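Local coordinates for protein clan CA, family C40, NlpC/P60 superfamily cysteine peptidase (Trichomonas vaginalis, PDB 6BIO) that probably acts as a cysteine peptidase of the NlpC/P60 type, a family of peptidoglycan hydrolases that cut the peptide part of bacterial cell walls, at residues G208-D213 and V269-R274. Sequence-based numbering, arbitrary orientation.
Sequences GQLIED and VSTIRR
Q209 and R274 form an antiparallel hydrogen-bonded pair, Q209 N giving to R274 O at 2.9 Å and R274 N to Q209 O at 2.8 Å; L210 and R273 follow as the non-hydrogen-bonded pair, and a nearly straight bond from I211 N to I272 O (2.9 Å, 177°) continues the ladder. On the face that L210 shares with R273, a bend at chi2 (-63°) turns CD of the arginine toward G208 O. There NH1 donates to G208 O at 3.0 Å and NE to T271 OG1, a hydroxyl also bonded to D205. L210 CD1 sits 3.7 Å above the centre of one guanidinium face of R273 and meets T271 CB; the flat, poorly hydrated face can accept a methyl while the N-H groups bond near its plane. G208, with phi 78°, adopts a backbone conformation that glycine tolerates easily, its CA close to R274 O. The opposite face of the sheet carries Q209 and R274, whose side chains run side by side in the same direction, Q209 OE1 lying 3.7 Å from R274 CD. I211 CD1 rests over the centre of the R274 guanidinium, 3.5 Å from CZ. I211 and I272 are buried, and I211 CB packs on the branch methyl CG2 of I272, so branching at CB brings apolar atoms together close to the backbone. R274 NH2 also forms a salt bridge with D221 and bonds to D216 O, which should help hold the guanidinium in place. The arrangement is a short edge strand, 209-210, added to strand 269-274 at the margin of the antiparallel sheet of the papain-like NlpC/P60 fold.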
loop_
_atom_site.group_PDB
_atom_site.type_symbol
_atom_site.label_atom_id
_atom_site.label_comp_id
_atom_site.label_asym_id
_atom_site.label_seq_id
_atom_site.Cartn_x
_atom_site.Cartn_y
_atom_site.Cartn_z
ATOM N N GLY A 208 12.242 -0.443 7.112
ATOM C CA GLY A 208 11.876 0.948 7.224
ATOM C C GLY A 208 13.009 1.768 7.803
ATOM O O GLY A 208 13.955 1.253 8.389
ATOM N N GLN A 209 12.877 3.079 7.690
ATOM C CA GLN A 209 13.909 3.963 8.199
ATOM C C GLN A 209 13.854 3.942 9.723
ATOM O O GLN A 209 12.803 4.127 10.331
ATOM C CB GLN A 209 13.657 5.381 7.668
ATOM C CG GLN A 209 14.620 6.469 8.181
ATOM C CD GLN A 209 14.115 7.867 7.811
ATOM O OE1 GLN A 209 13.160 8.020 7.036
ATOM N NE2 GLN A 209 14.732 8.882 8.386
ATOM N N LEU A 210 14.995 3.773 10.357
ATOM C CA LEU A 210 15.061 3.702 11.811
ATOM C C LEU A 210 15.043 5.101 12.412
ATOM O O LEU A 210 15.891 5.932 12.082
ATOM C CB LEU A 210 16.342 2.975 12.211
ATOM C CG LEU A 210 16.555 2.699 13.695
ATOM C CD1 LEU A 210 15.452 1.821 14.229
ATOM C CD2 LEU A 210 17.915 2.044 13.949
ATOM N N ILE A 211 14.076 5.368 13.278
ATOM C CA ILE A 211 13.953 6.647 13.971
ATOM C C ILE A 211 14.505 6.410 15.382
ATOM O O ILE A 211 13.834 5.836 16.237
ATOM C CB ILE A 211 12.501 7.146 14.008
ATOM C CG1 ILE A 211 11.865 7.155 12.598
ATOM C CG2 ILE A 211 12.453 8.543 14.643
ATOM C CD1 ILE A 211 12.562 8.062 11.615
ATOM N N GLU A 212 15.734 6.842 15.631
ATOM C CA GLU A 212 16.421 6.403 16.835
ATOM C C GLU A 212 15.943 7.120 18.096
ATOM O O GLU A 212 15.984 6.528 19.174
ATOM C CB GLU A 212 17.922 6.611 16.659
ATOM C CG GLU A 212 18.721 6.049 17.801
ATOM C CD GLU A 212 20.222 6.104 17.530
ATOM O OE1 GLU A 212 20.618 6.702 16.505
ATOM O OE2 GLU A 212 21.003 5.530 18.326
ATOM N N ASP A 213 15.506 8.380 17.993
ATOM C CA ASP A 213 15.038 9.177 19.127
ATOM C C ASP A 213 13.529 9.357 19.024
ATOM O O ASP A 213 13.032 9.909 18.040
ATOM C CB ASP A 213 15.768 10.523 19.109
ATOM C CG ASP A 213 15.323 11.484 20.212
ATOM O OD1 ASP A 213 14.482 11.135 21.069
ATOM O OD2 ASP A 213 15.839 12.631 20.199
ATOM N N VAL A 269 9.750 -0.501 24.006
ATOM C CA VAL A 269 9.893 -0.317 22.573
ATOM C C VAL A 269 11.114 -1.086 22.092
ATOM O O VAL A 269 12.171 -1.074 22.733
ATOM C CB VAL A 269 10.086 1.172 22.267
ATOM C CG1 VAL A 269 10.448 1.338 20.804
ATOM C CG2 VAL A 269 8.819 1.946 22.592
ATOM N N SER A 270 10.988 -1.687 20.912
ATOM C CA SER A 270 12.135 -2.260 20.187
ATOM C C SER A 270 12.671 -1.229 19.205
ATOM O O SER A 270 13.760 -0.701 19.401
ATOM C CB SER A 270 11.739 -3.546 19.482
ATOM O OG SER A 270 12.788 -4.004 18.700
ATOM N N THR A 271 11.920 -0.923 18.143
ATOM C CA THR A 271 12.317 0.145 17.234
ATOM C C THR A 271 11.111 0.968 16.810
ATOM O O THR A 271 9.958 0.539 16.905
ATOM C CB THR A 271 13.086 -0.350 15.961
ATOM O OG1 THR A 271 12.241 -1.094 15.106
ATOM C CG2 THR A 271 14.346 -1.149 16.313
ATOM N N ILE A 272 11.413 2.169 16.345
ATOM C CA ILE A 272 10.480 3.056 15.648
ATOM C C ILE A 272 10.910 3.076 14.192
ATOM O O ILE A 272 12.074 3.374 13.886
ATOM C CB ILE A 272 10.505 4.470 16.252
ATOM C CG1 ILE A 272 10.177 4.420 17.767
ATOM C CG2 ILE A 272 9.525 5.365 15.477
ATOM C CD1 ILE A 272 10.482 5.712 18.464
ATOM N N ARG A 273 9.973 2.757 13.289
ATOM C CA ARG A 273 10.303 2.575 11.887
ATOM C C ARG A 273 9.383 3.425 11.018
ATOM O O ARG A 273 8.153 3.443 11.214
ATOM C CB ARG A 273 10.146 1.113 11.461
ATOM C CG ARG A 273 11.093 0.144 12.129
ATOM C CD ARG A 273 12.520 0.433 11.805
ATOM N NE ARG A 273 13.405 -0.625 12.276
ATOM C CZ ARG A 273 14.596 -0.896 11.761
ATOM N NH1 ARG A 273 15.035 -0.241 10.703
ATOM N NH2 ARG A 273 15.334 -1.878 12.303
ATOM N N ARG A 274 9.983 4.094 10.042
ATOM C CA ARG A 274 9.291 5.020 9.144
ATOM C C ARG A 274 9.303 4.412 7.742
ATOM O O ARG A 274 10.351 4.333 7.086
ATOM C CB ARG A 274 9.983 6.381 9.174
ATOM C CG ARG A 274 9.369 7.380 8.206
ATOM C CD ARG A 274 9.832 8.803 8.481
ATOM N NE ARG A 274 9.499 9.179 9.857
ATOM C CZ ARG A 274 10.046 10.175 10.538
ATOM N NH1 ARG A 274 10.940 10.988 9.974
ATOM N NH2 ARG A 274 9.683 10.376 11.803
#